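Local coordinates for SusD homolog (Bacteroides thetaiotaomicron, PDB 3SGH), which probably binds glycans at the cell surface for uptake across the outer membrane, as other lipoproteins of the SusD family do, at residues S226-N232 / P313-A319; Q120-T126 / Y137-V143; Y363-A367 / T394-E398. One frame throughout, in Å; residues are numbered along the deposited sequence. Where two conformers were deposited one is given.

Contact 1: residues S226-N232 / P313-A319; sequences SSYDTTN and PQPVMYA
Ser227 faces both Val316 and Met317 in a classic beta bulge, the irregular point of a two-stranded antiparallel sheet made by strands 227-229 and 314-317. The bulge exemplifies how one acceptor can serve two donors. Val316 N reaches Ser227 O at 2.8 Å, tilted from the carbonyl plane, while Met317 N, at 3.2 Å from Ser227 O, arrives in that plane on a lone pair. Ser227 N repays the strand by donating to Met317 O (2.8 Å). The shifted register then sets Tyr228 against Pro315 in a non-hydrogen-bonded pair, where proline's missing N-H costs nothing, and Asp229 N finds Gln314 O at 2.8 Å.

Side chains satisfy the backbone at both ends. The type I turn from Asp229 to Asn232 brings the side-chain amide of Asn232 back to the sheet, where its OD1 accepts from Gln314 N (3.0 Å). At the other end the Ser226 hydroxyl, held beside its own backbone N (chi1 -65°), accepts from Ala319 N at 2.9 Å. Ser226 OG is also bonded to Glu354, whose other carboxylate oxygen is engaged by Tyr228 OH. Asp229 OD1 accepts from Gln175 NE2 and Gly233 N.

The Tyr228 ring receives the edge of Tyr318 on its face, an offset edge-to-face pair with planes 74° apart. Tyr318 OH is bonded to Tyr419 O, and Tyr228 OH sits in the plane of the Tyr318 ring, 3.3 Å from Tyr318 CE1.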
loop_
_atom_site.group_PDB
_atom_site.type_symbol
_atom_site.label_atom_id
_atom_site.label_comp_id
_atom_site.label_asym_id
_atom_site.label_seq_id
_atom_site.Cartn_x
_atom_site.Cartn_y
_atom_site.Cartn_z
ATOM N N SER A 226 9.439 -12.928 2.440
ATOM C CA SER A 226 8.529 -12.070 1.707
ATOM C C SER A 226 7.359 -12.856 1.156
ATOM O O SER A 226 7.509 -14.022 0.788
ATOM C CB SER A 226 9.272 -11.393 0.548
ATOM O OG SER A 226 10.296 -10.504 1.085
ATOM N N SER A 227 6.205 -12.206 1.069
ATOM C CA SER A 227 4.985 -12.825 0.567
ATOM C C SER A 227 4.654 -12.363 -0.834
ATOM O O SER A 227 4.536 -11.125 -1.087
ATOM C CB SER A 227 3.795 -12.459 1.464
ATOM O OG SER A 227 2.606 -13.018 0.938
ATOM N N TYR A 228 4.458 -13.356 -1.701
ATOM C CA TYR A 228 3.963 -13.170 -3.082
ATOM C C TYR A 228 2.760 -14.100 -3.390
ATOM O O TYR A 228 2.679 -15.207 -2.864
ATOM C CB TYR A 228 5.023 -13.529 -4.067
ATOM C CG TYR A 228 6.239 -12.637 -4.119
ATOM C CD1 TYR A 228 7.294 -12.848 -3.246
ATOM C CD2 TYR A 228 6.372 -11.662 -5.092
ATOM C CE1 TYR A 228 8.439 -12.044 -3.288
ATOM C CE2 TYR A 228 7.542 -10.905 -5.194
ATOM C CZ TYR A 228 8.562 -11.098 -4.276
ATOM O OH TYR A 228 9.712 -10.349 -4.332
ATOM N N ASP A 229 1.842 -13.645 -4.236
ATOM C CA ASP A 229 0.704 -14.481 -4.643
ATOM C C ASP A 229 1.242 -15.327 -5.795
ATOM O O ASP A 229 1.185 -14.940 -6.952
ATOM C CB ASP A 229 -0.504 -13.616 -5.037
ATOM C CG ASP A 229 -1.781 -14.431 -5.244
ATOM O OD1 ASP A 229 -1.665 -15.655 -5.552
ATOM O OD2 ASP A 229 -2.858 -13.834 -5.140
ATOM N N THR A 230 1.840 -16.452 -5.454
ATOM C CA THR A 230 2.679 -17.158 -6.414
ATOM C C THR A 230 1.925 -17.698 -7.626
ATOM O O THR A 230 2.555 -17.934 -8.687
ATOM C CB THR A 230 3.483 -18.321 -5.779
ATOM O OG1 THR A 230 2.595 -19.353 -5.372
ATOM C CG2 THR A 230 4.378 -17.821 -4.579
ATOM N N THR A 231 0.630 -17.954 -7.460
ATOM C CA THR A 231 -0.214 -18.441 -8.571
ATOM C C THR A 231 -1.050 -17.327 -9.196
ATOM O O THR A 231 -1.899 -17.588 -10.038
ATOM C CB THR A 231 -1.129 -19.508 -8.055
ATOM O OG1 THR A 231 -1.933 -18.967 -7.012
ATOM C CG2 THR A 231 -0.307 -20.736 -7.514
ATOM N N ASN A 232 -0.842 -16.089 -8.726
ATOM C CA ASN A 232 -1.700 -14.976 -9.074
ATOM C C ASN A 232 -3.192 -15.384 -8.966
ATOM O O ASN A 232 -3.980 -15.232 -9.903
ATOM C CB ASN A 232 -1.346 -14.490 -10.447
ATOM C CG ASN A 232 -0.092 -13.669 -10.444
ATOM O OD1 ASN A 232 0.027 -12.718 -9.641
ATOM N ND2 ASN A 232 0.851 -13.995 -11.343
ATOM N N PRO A 313 4.738 -13.280 -10.183
ATOM C CA PRO A 313 3.735 -13.247 -9.110
ATOM C C PRO A 313 3.583 -11.843 -8.530
ATOM O O PRO A 313 4.594 -11.168 -8.248
ATOM C CB PRO A 313 4.324 -14.210 -8.053
ATOM C CG PRO A 313 5.821 -14.089 -8.209
ATOM C CD PRO A 313 5.995 -13.918 -9.755
ATOM N N GLN A 314 2.349 -11.405 -8.304
ATOM C CA GLN A 314 2.142 -10.128 -7.638
ATOM C C GLN A 314 2.593 -10.185 -6.180
ATOM O O GLN A 314 2.303 -11.159 -5.474
ATOM C CB GLN A 314 0.696 -9.650 -7.777
ATOM C CG GLN A 314 0.423 -9.243 -9.241
ATOM C CD GLN A 314 -0.921 -8.600 -9.495
ATOM O OE1 GLN A 314 -1.366 -8.589 -10.645
ATOM N NE2 GLN A 314 -1.559 -8.024 -8.453
ATOM N N PRO A 315 3.325 -9.151 -5.723
ATOM C CA PRO A 315 3.827 -9.061 -4.345
ATOM C C PRO A 315 2.770 -8.653 -3.330
ATOM O O PRO A 315 1.797 -7.955 -3.674
ATOM C CB PRO A 315 4.883 -7.971 -4.412
ATOM C CG PRO A 315 4.479 -7.131 -5.526
ATOM C CD PRO A 315 3.822 -8.020 -6.547
ATOM N N VAL A 316 2.939 -9.109 -2.094
ATOM C CA VAL A 316 2.070 -8.735 -0.994
ATOM C C VAL A 316 2.873 -7.893 0.019
ATOM O O VAL A 316 2.515 -6.754 0.300
ATOM C CB VAL A 316 1.438 -9.920 -0.303
ATOM C CG1 VAL A 316 0.516 -9.405 0.865
ATOM C CG2 VAL A 316 0.664 -10.822 -1.324
HETATM N N MSE A 317 3.971 -8.430 0.543
HETATM C CA MSE A 317 4.702 -7.722 1.560
HETATM C C MSE A 317 6.129 -8.191 1.573
HETATM O O MSE A 317 6.375 -9.410 1.578
HETATM C CB MSE A 317 4.045 -7.990 2.914
HETATM C CG MSE A 317 4.743 -7.289 4.073
HETATM SE SE MSE A 317 3.944 -7.889 5.806
HETATM C CE MSE A 317 2.394 -6.923 5.583
ATOM N N TYR A 318 7.063 -7.255 1.594
ATOM C CA TYR A 318 8.478 -7.561 1.500
ATOM C C TYR A 318 9.184 -7.500 2.831
ATOM O O TYR A 318 8.852 -6.679 3.686
ATOM C CB TYR A 318 9.169 -6.555 0.593
ATOM C CG TYR A 318 8.738 -6.509 -0.857
ATOM C CD1 TYR A 318 8.917 -7.577 -1.702
ATOM C CD2 TYR A 318 8.135 -5.399 -1.367
ATOM C CE1 TYR A 318 8.569 -7.526 -3.028
ATOM C CE2 TYR A 318 7.806 -5.335 -2.727
ATOM C CZ TYR A 318 8.041 -6.382 -3.550
ATOM O OH TYR A 318 7.687 -6.262 -4.895
ATOM N N ALA A 319 10.213 -8.341 2.987
ATOM C CA ALA A 319 10.996 -8.356 4.210
ATOM C C ALA A 319 11.585 -6.955 4.508
ATOM O O ALA A 319 11.693 -6.558 5.683
ATOM C CB ALA A 319 12.097 -9.428 4.155
#

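Contact 2: residues Q120-T126 / Y137-V143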
loop_
_atom_site.group_PDB
_atom_site.type_symbol
_atom_site.label_atom_id
_atom_site.label_comp_id
_atom_site.label_asym_id
_atom_site.label_seq_id
_atom_site.Cartn_x
_atom_site.Cartn_y
_atom_site.Cartn_z
ATOM N N GLN A 120 -11.125 4.802 3.509
ATOM C CA GLN A 120 -12.335 5.571 3.756
ATOM C C GLN A 120 -12.570 5.967 5.202
ATOM O O GLN A 120 -13.355 6.860 5.468
ATOM C CB GLN A 120 -13.582 4.825 3.246
ATOM C CG GLN A 120 -13.964 3.605 3.993
ATOM C CD GLN A 120 -15.316 3.101 3.538
ATOM O OE1 GLN A 120 -15.496 2.810 2.370
ATOM N NE2 GLN A 120 -16.288 3.073 4.442
ATOM N N GLY A 121 -11.882 5.322 6.129
ATOM C CA GLY A 121 -12.061 5.613 7.546
ATOM C C GLY A 121 -13.029 4.647 8.205
ATOM O O GLY A 121 -12.808 3.425 8.153
ATOM N N PRO A 122 -14.123 5.170 8.813
ATOM C CA PRO A 122 -15.062 4.231 9.434
ATOM C C PRO A 122 -15.533 3.133 8.466
ATOM O O PRO A 122 -15.803 3.398 7.305
ATOM C CB PRO A 122 -16.250 5.124 9.817
ATOM C CG PRO A 122 -15.698 6.443 10.020
ATOM C CD PRO A 122 -14.562 6.567 8.994
ATOM N N ILE A 123 -15.655 1.919 8.984
ATOM C CA ILE A 123 -16.275 0.820 8.266
ATOM C C ILE A 123 -17.057 -0.003 9.270
ATOM O O ILE A 123 -16.726 -0.018 10.437
ATOM C CB ILE A 123 -15.209 -0.092 7.617
ATOM C CG1 ILE A 123 -14.234 -0.650 8.665
ATOM C CG2 ILE A 123 -14.458 0.607 6.418
ATOM C CD1 ILE A 123 -13.284 -1.751 8.143
ATOM N N PRO A 124 -18.033 -0.791 8.808
ATOM C CA PRO A 124 -18.587 -1.816 9.693
ATOM C C PRO A 124 -17.564 -2.923 9.925
ATOM O O PRO A 124 -16.852 -3.329 8.979
ATOM C CB PRO A 124 -19.804 -2.359 8.912
ATOM C CG PRO A 124 -19.947 -1.527 7.705
ATOM C CD PRO A 124 -18.643 -0.803 7.474
ATOM N N TYR A 125 -17.480 -3.410 11.152
ATOM C CA TYR A 125 -16.526 -4.453 11.484
ATOM C C TYR A 125 -17.026 -5.235 12.708
ATOM O O TYR A 125 -17.541 -6.351 12.536
ATOM C CB TYR A 125 -15.098 -3.871 11.627
ATOM C CG TYR A 125 -14.019 -4.922 11.820
ATOM C CD1 TYR A 125 -13.364 -5.481 10.735
ATOM C CD2 TYR A 125 -13.691 -5.375 13.096
ATOM C CE1 TYR A 125 -12.390 -6.467 10.894
ATOM C CE2 TYR A 125 -12.704 -6.390 13.261
ATOM C CZ TYR A 125 -12.080 -6.921 12.140
ATOM O OH TYR A 125 -11.143 -7.906 12.270
ATOM N N THR A 126 -16.979 -4.633 13.887
ATOM C CA THR A 126 -17.354 -5.320 15.134
ATOM C C THR A 126 -18.804 -5.756 15.169
ATOM O O THR A 126 -19.120 -6.807 15.729
ATOM C CB THR A 126 -17.058 -4.469 16.370
ATOM O OG1 THR A 126 -17.832 -3.276 16.331
ATOM C CG2 THR A 126 -15.588 -4.080 16.435
ATOM N N TYR A 137 -21.577 1.182 11.628
ATOM C CA TYR A 137 -20.162 1.463 11.380
ATOM C C TYR A 137 -19.421 1.551 12.707
ATOM O O TYR A 137 -19.949 2.063 13.668
ATOM C CB TYR A 137 -19.973 2.776 10.600
ATOM C CG TYR A 137 -20.209 2.661 9.090
ATOM C CD1 TYR A 137 -21.383 2.084 8.573
ATOM C CD2 TYR A 137 -19.249 3.105 8.175
ATOM C CE1 TYR A 137 -21.589 1.981 7.189
ATOM C CE2 TYR A 137 -19.463 2.997 6.804
ATOM C CZ TYR A 137 -20.653 2.441 6.323
ATOM O OH TYR A 137 -20.884 2.317 4.968
ATOM N N ASP A 138 -18.189 1.033 12.742
ATOM C CA ASP A 138 -17.237 1.362 13.828
ATOM C C ASP A 138 -16.559 2.711 13.490
ATOM O O ASP A 138 -16.216 2.976 12.323
ATOM C CB ASP A 138 -16.113 0.330 13.915
ATOM C CG ASP A 138 -16.582 -1.054 14.384
ATOM O OD1 ASP A 138 -17.682 -1.182 14.921
ATOM O OD2 ASP A 138 -15.809 -2.018 14.178
ATOM N N ASN A 139 -16.318 3.554 14.489
ATOM C CA ASN A 139 -15.434 4.679 14.224
ATOM C C ASN A 139 -14.009 4.152 14.071
ATOM O O ASN A 139 -13.749 2.970 14.300
ATOM C CB ASN A 139 -15.590 5.789 15.261
ATOM C CG ASN A 139 -15.094 5.419 16.639
ATOM O OD1 ASN A 139 -14.369 4.467 16.828
ATOM N ND2 ASN A 139 -15.500 6.186 17.607
ATOM N N GLU A 140 -13.105 4.996 13.599
ATOM C CA GLU A 140 -11.792 4.519 13.239
ATOM C C GLU A 140 -11.034 3.994 14.460
ATOM O O GLU A 140 -10.456 2.923 14.401
ATOM C CB GLU A 140 -11.023 5.591 12.497
ATOM C CG GLU A 140 -11.617 5.879 11.092
ATOM C CD GLU A 140 -11.079 7.171 10.510
ATOM O OE1 GLU A 140 -9.954 7.106 9.977
ATOM O OE2 GLU A 140 -11.756 8.243 10.592
ATOM N N GLN A 141 -11.084 4.680 15.597
ATOM C CA GLN A 141 -10.434 4.100 16.774
ATOM C C GLN A 141 -10.925 2.671 17.041
ATOM O O GLN A 141 -10.123 1.761 17.314
ATOM C CB GLN A 141 -10.588 4.985 18.031
ATOM C CG GLN A 141 -9.876 4.387 19.202
ATOM C CD GLN A 141 -10.257 5.056 20.491
ATOM O OE1 GLN A 141 -11.446 5.235 20.780
ATOM N NE2 GLN A 141 -9.265 5.425 21.278
ATOM N N THR A 142 -12.229 2.462 16.934
ATOM C CA THR A 142 -12.815 1.188 17.321
ATOM C C THR A 142 -12.391 0.099 16.375
ATOM O O THR A 142 -12.017 -0.991 16.808
ATOM C CB THR A 142 -14.372 1.301 17.377
ATOM O OG1 THR A 142 -14.717 2.190 18.463
ATOM C CG2 THR A 142 -15.013 -0.049 17.612
ATOM N N VAL A 143 -12.432 0.384 15.074
ATOM C CA VAL A 143 -12.046 -0.657 14.094
ATOM C C VAL A 143 -10.550 -0.956 14.158
ATOM O O VAL A 143 -10.174 -2.099 14.102
ATOM C CB VAL A 143 -12.530 -0.387 12.638
ATOM C CG1 VAL A 143 -11.894 0.856 12.009
ATOM C CG2 VAL A 143 -12.295 -1.612 11.799
HETATM O O HOH W 1 -19.026 3.030 2.624
HETATM O O HOH W 2 -19.268 -2.342 13.208
#
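Pro124 sets its CD-CG side over one face of the Tyr137 ring: Pro124 CD stands 3.8 Å from the centroid of that ring and almost on its normal, a CH-pi contact of nearly ideal geometry. The two side chains run side by side and point the same way, and CG lies over the same face, nearest CE1. The ring's edge meets different company. Pro122 O and the amide of Gln120 approach it near its plane, the amide turned only 16° from the ring. Gln120 NE2 donates almost straight to Pro122 O (2.9 Å), and water 1 links the same NE2 to Tyr137 OH, which is also hydrogen-bonded to Glu463.

Asp138 shows how a carboxylate can grip a loop with both oxygens. Its N donates to Ile123 O at 2.9 Å, from above the carbonyl plane, and its CG, beside that N (chi1 -68°), carries the carboxylate to Thr126. Each oxygen is met on its syn side: Thr126 N comes to Asp138 OD2 at 2.9 Å, and the Thr126 hydroxyl donates to Asp138 OD1 in a very short bond of 2.5 Å. Water 2 ties OD1 to Tyr125 N as well. An alanine here removes this fork and would probably leave Thr126 N and water 2 without their acceptor, freeing the loop at Tyr125 and Thr126 to shift.

OD2 also lies at the edge of the Tyr125 ring, whose plane is 62° from the carboxylate. Val143 CG2 packs against Tyr125 CB (3.6 Å), the two side chains crossing at about a right angle, while Glu140 CG presses on Gly121 C at 3.4 Å. Asn139 OD1 accepts from Thr142 N (2.9 Å) and from the Thr142 hydroxyl. The whole is the loop joining helices 100-120 and 140-162 of an alpha-alpha superhelix, with an asparagine N-cap starting the second.

Contact 3: residues Y363-A367 / T394-E398; sequences YLADA and TIKWE
Ile395 sets its CD1 methyl over one face of the Tyr363 ring, 3.7 Å from the centroid and displaced toward the rim, and the two side chains cross at about a right angle. Both conformations contribute to this CH-pi contact. The tyrosine has its CG opposite its own backbone N (chi1 -171°), while the isoleucine holds CG1 beside its N (chi1 -58°) and sends CG2 the other way, to within 3.3 Å of Tyr363 O. CD1 thus takes the face, whereas Ile395 CG2 lies beyond the side of the ring formed by Tyr363 CD2 and CE2, 3.7 Å from each. Tyr363 OH is held by Gln413 of helix 403-417.

Lys396 behaves differently. Its CB and CG run past Leu364 O, and its CD comes 4.1 Å from Ala367 CB in the conformer given, one of two deposited. The backbone is the firmer tie: Lys396 N donates to Asp366 O at 3.0 Å from above the carbonyl plane. Water 3 joins Leu364 O to Trp397 N, and water 4 accepts from Ile395 N and probably donates to Asp366 O.

The Asp366 carboxylate turns to its own loop, accepting from Thr368 N and bonded to Ser369 OG, while Asp366 CB touches Ile395 CD1 (3.9 Å). With isoleucine over a tyrosine face and water-bridged backbones, the loop before helix 403-417 packs on the C-terminal end of helix 360-364 in the alpha-alpha superhelix.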
loop_
_atom_site.group_PDB
_atom_site.type_symbol
_atom_site.label_atom_id
_atom_site.label_comp_id
_atom_site.label_asym_id
_atom_site.label_seq_id
_atom_site.Cartn_x
_atom_site.Cartn_y
_atom_site.Cartn_z
ATOM N N TYR A 363 25.919 2.273 -3.169
ATOM C CA TYR A 363 24.699 3.074 -3.048
ATOM C C TYR A 363 24.568 3.715 -1.668
ATOM O O TYR A 363 24.236 4.898 -1.541
ATOM C CB TYR A 363 23.468 2.173 -3.310
ATOM C CG TYR A 363 22.148 2.883 -3.428
ATOM C CD1 TYR A 363 21.791 3.538 -4.605
ATOM C CD2 TYR A 363 21.233 2.896 -2.383
ATOM C CE1 TYR A 363 20.573 4.195 -4.704
ATOM C CE2 TYR A 363 20.021 3.516 -2.495
ATOM C CZ TYR A 363 19.689 4.170 -3.633
ATOM O OH TYR A 363 18.445 4.779 -3.686
ATOM N N LEU A 364 24.806 2.934 -0.619
ATOM C CA LEU A 364 24.623 3.403 0.734
ATOM C C LEU A 364 25.705 4.398 1.149
ATOM O O LEU A 364 25.588 5.022 2.226
ATOM C CB LEU A 364 24.613 2.217 1.715
ATOM C CG LEU A 364 23.283 1.441 1.776
ATOM C CD1 LEU A 364 23.416 0.129 2.576
ATOM C CD2 LEU A 364 22.226 2.310 2.410
ATOM N N ALA A 365 26.769 4.470 0.362
ATOM C CA ALA A 365 27.868 5.415 0.579
ATOM C C ALA A 365 27.642 6.730 -0.178
ATOM O O ALA A 365 28.496 7.646 -0.103
ATOM C CB ALA A 365 29.203 4.798 0.131
ATOM N N ASP A 366 26.529 6.845 -0.894
ATOM C CA ASP A 366 26.262 8.031 -1.709
ATOM C C ASP A 366 25.742 9.186 -0.860
ATOM O O ASP A 366 24.591 9.192 -0.434
ATOM C CB ASP A 366 25.279 7.705 -2.836
ATOM C CG ASP A 366 25.079 8.858 -3.797
ATOM O OD1 ASP A 366 25.205 10.036 -3.400
ATOM O OD2 ASP A 366 24.732 8.592 -4.977
ATOM N N ALA A 367 26.605 10.172 -0.613
ATOM C CA ALA A 367 26.238 11.336 0.183
ATOM C C ALA A 367 25.830 12.570 -0.656
ATOM O O ALA A 367 25.483 13.594 -0.093
ATOM C CB ALA A 367 27.424 11.722 1.105
ATOM N N THR A 394 19.412 12.821 0.702
ATOM C CA THR A 394 20.449 11.979 0.161
ATOM C C THR A 394 20.382 10.593 0.783
ATOM O O THR A 394 19.683 10.378 1.763
ATOM C CB THR A 394 21.849 12.618 0.433
ATOM O OG1 THR A 394 22.006 12.836 1.840
ATOM C CG2 THR A 394 21.979 13.943 -0.323
ATOM N N ILE A 395 21.131 9.645 0.229
ATOM C CA ILE A 395 21.027 8.249 0.644
ATOM C C ILE A 395 21.806 7.872 1.893
ATOM O O ILE A 395 21.263 7.249 2.817
ATOM C CB ILE A 395 21.506 7.321 -0.490
ATOM C CG1 ILE A 395 20.677 7.540 -1.790
ATOM C CG2 ILE A 395 21.480 5.806 -0.032
ATOM C CD1 ILE A 395 21.449 7.173 -3.052
ATOM N N LYS A 396 23.091 8.246 1.929
ATOM C CA LYS A 396 23.965 7.860 3.049
ATOM C C LYS A 396 23.396 8.327 4.373
ATOM O O LYS A 396 23.013 9.491 4.521
ATOM C CB LYS A 396 25.376 8.445 2.891
ATOM C CG LYS A 396 26.393 8.046 3.987
ATOM C CD LYS A 396 27.295 9.233 4.344
ATOM C CE LYS A 396 28.663 8.811 4.885
ATOM N NZ LYS A 396 28.605 7.775 5.970
ATOM N N TRP A 397 23.355 7.419 5.331
ATOM C CA TRP A 397 22.905 7.721 6.675
ATOM C C TRP A 397 23.827 8.743 7.341
ATOM O O TRP A 397 25.055 8.635 7.251
ATOM C CB TRP A 397 22.840 6.482 7.543
ATOM C CG TRP A 397 22.160 6.791 8.828
ATOM C CD1 TRP A 397 22.747 7.105 10.018
ATOM C CD2 TRP A 397 20.754 6.887 9.036
ATOM N NE1 TRP A 397 21.785 7.370 10.956
ATOM C CE2 TRP A 397 20.551 7.239 10.372
ATOM C CE3 TRP A 397 19.639 6.687 8.221
ATOM C CZ2 TRP A 397 19.293 7.412 10.899
ATOM C CZ3 TRP A 397 18.402 6.855 8.749
ATOM C CH2 TRP A 397 18.230 7.214 10.068
ATOM N N GLU A 398 23.198 9.732 7.963
ATOM C CA GLU A 398 23.892 10.790 8.677
ATOM C C GLU A 398 23.423 10.811 10.133
ATOM O O GLU A 398 22.292 11.182 10.407
ATOM C CB GLU A 398 23.601 12.122 8.000
ATOM C CG GLU A 398 23.902 12.123 6.499
ATOM C CD GLU A 398 23.859 13.496 5.880
ATOM O OE1 GLU A 398 22.837 14.191 6.074
ATOM O OE2 GLU A 398 24.833 13.858 5.174
HETATM O O HOH W 3 24.294 4.567 4.661
HETATM O O HOH W 4 22.433 10.383 -2.093
#

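The three contacts use no common helix or strand, and their centres lie between 28 and 41 Å apart, with contacts 2 and 3 on opposite sides of the chain's centre. Contacts 1 and 2 are buried; contact 3, farthest from the centre, is partly exposed. Chemistry follows place. Contact 1, deepest in a largely helical protein, joins segments 81 residues apart mainly through direct backbone bonds. Contact 2 closes a short connection between consecutive long helices and relies on a carboxylate, prolines and tyrosines. Contact 3, between a helix end and a later loop, leans on water for much of the backbone pairing that contact 1 makes directly.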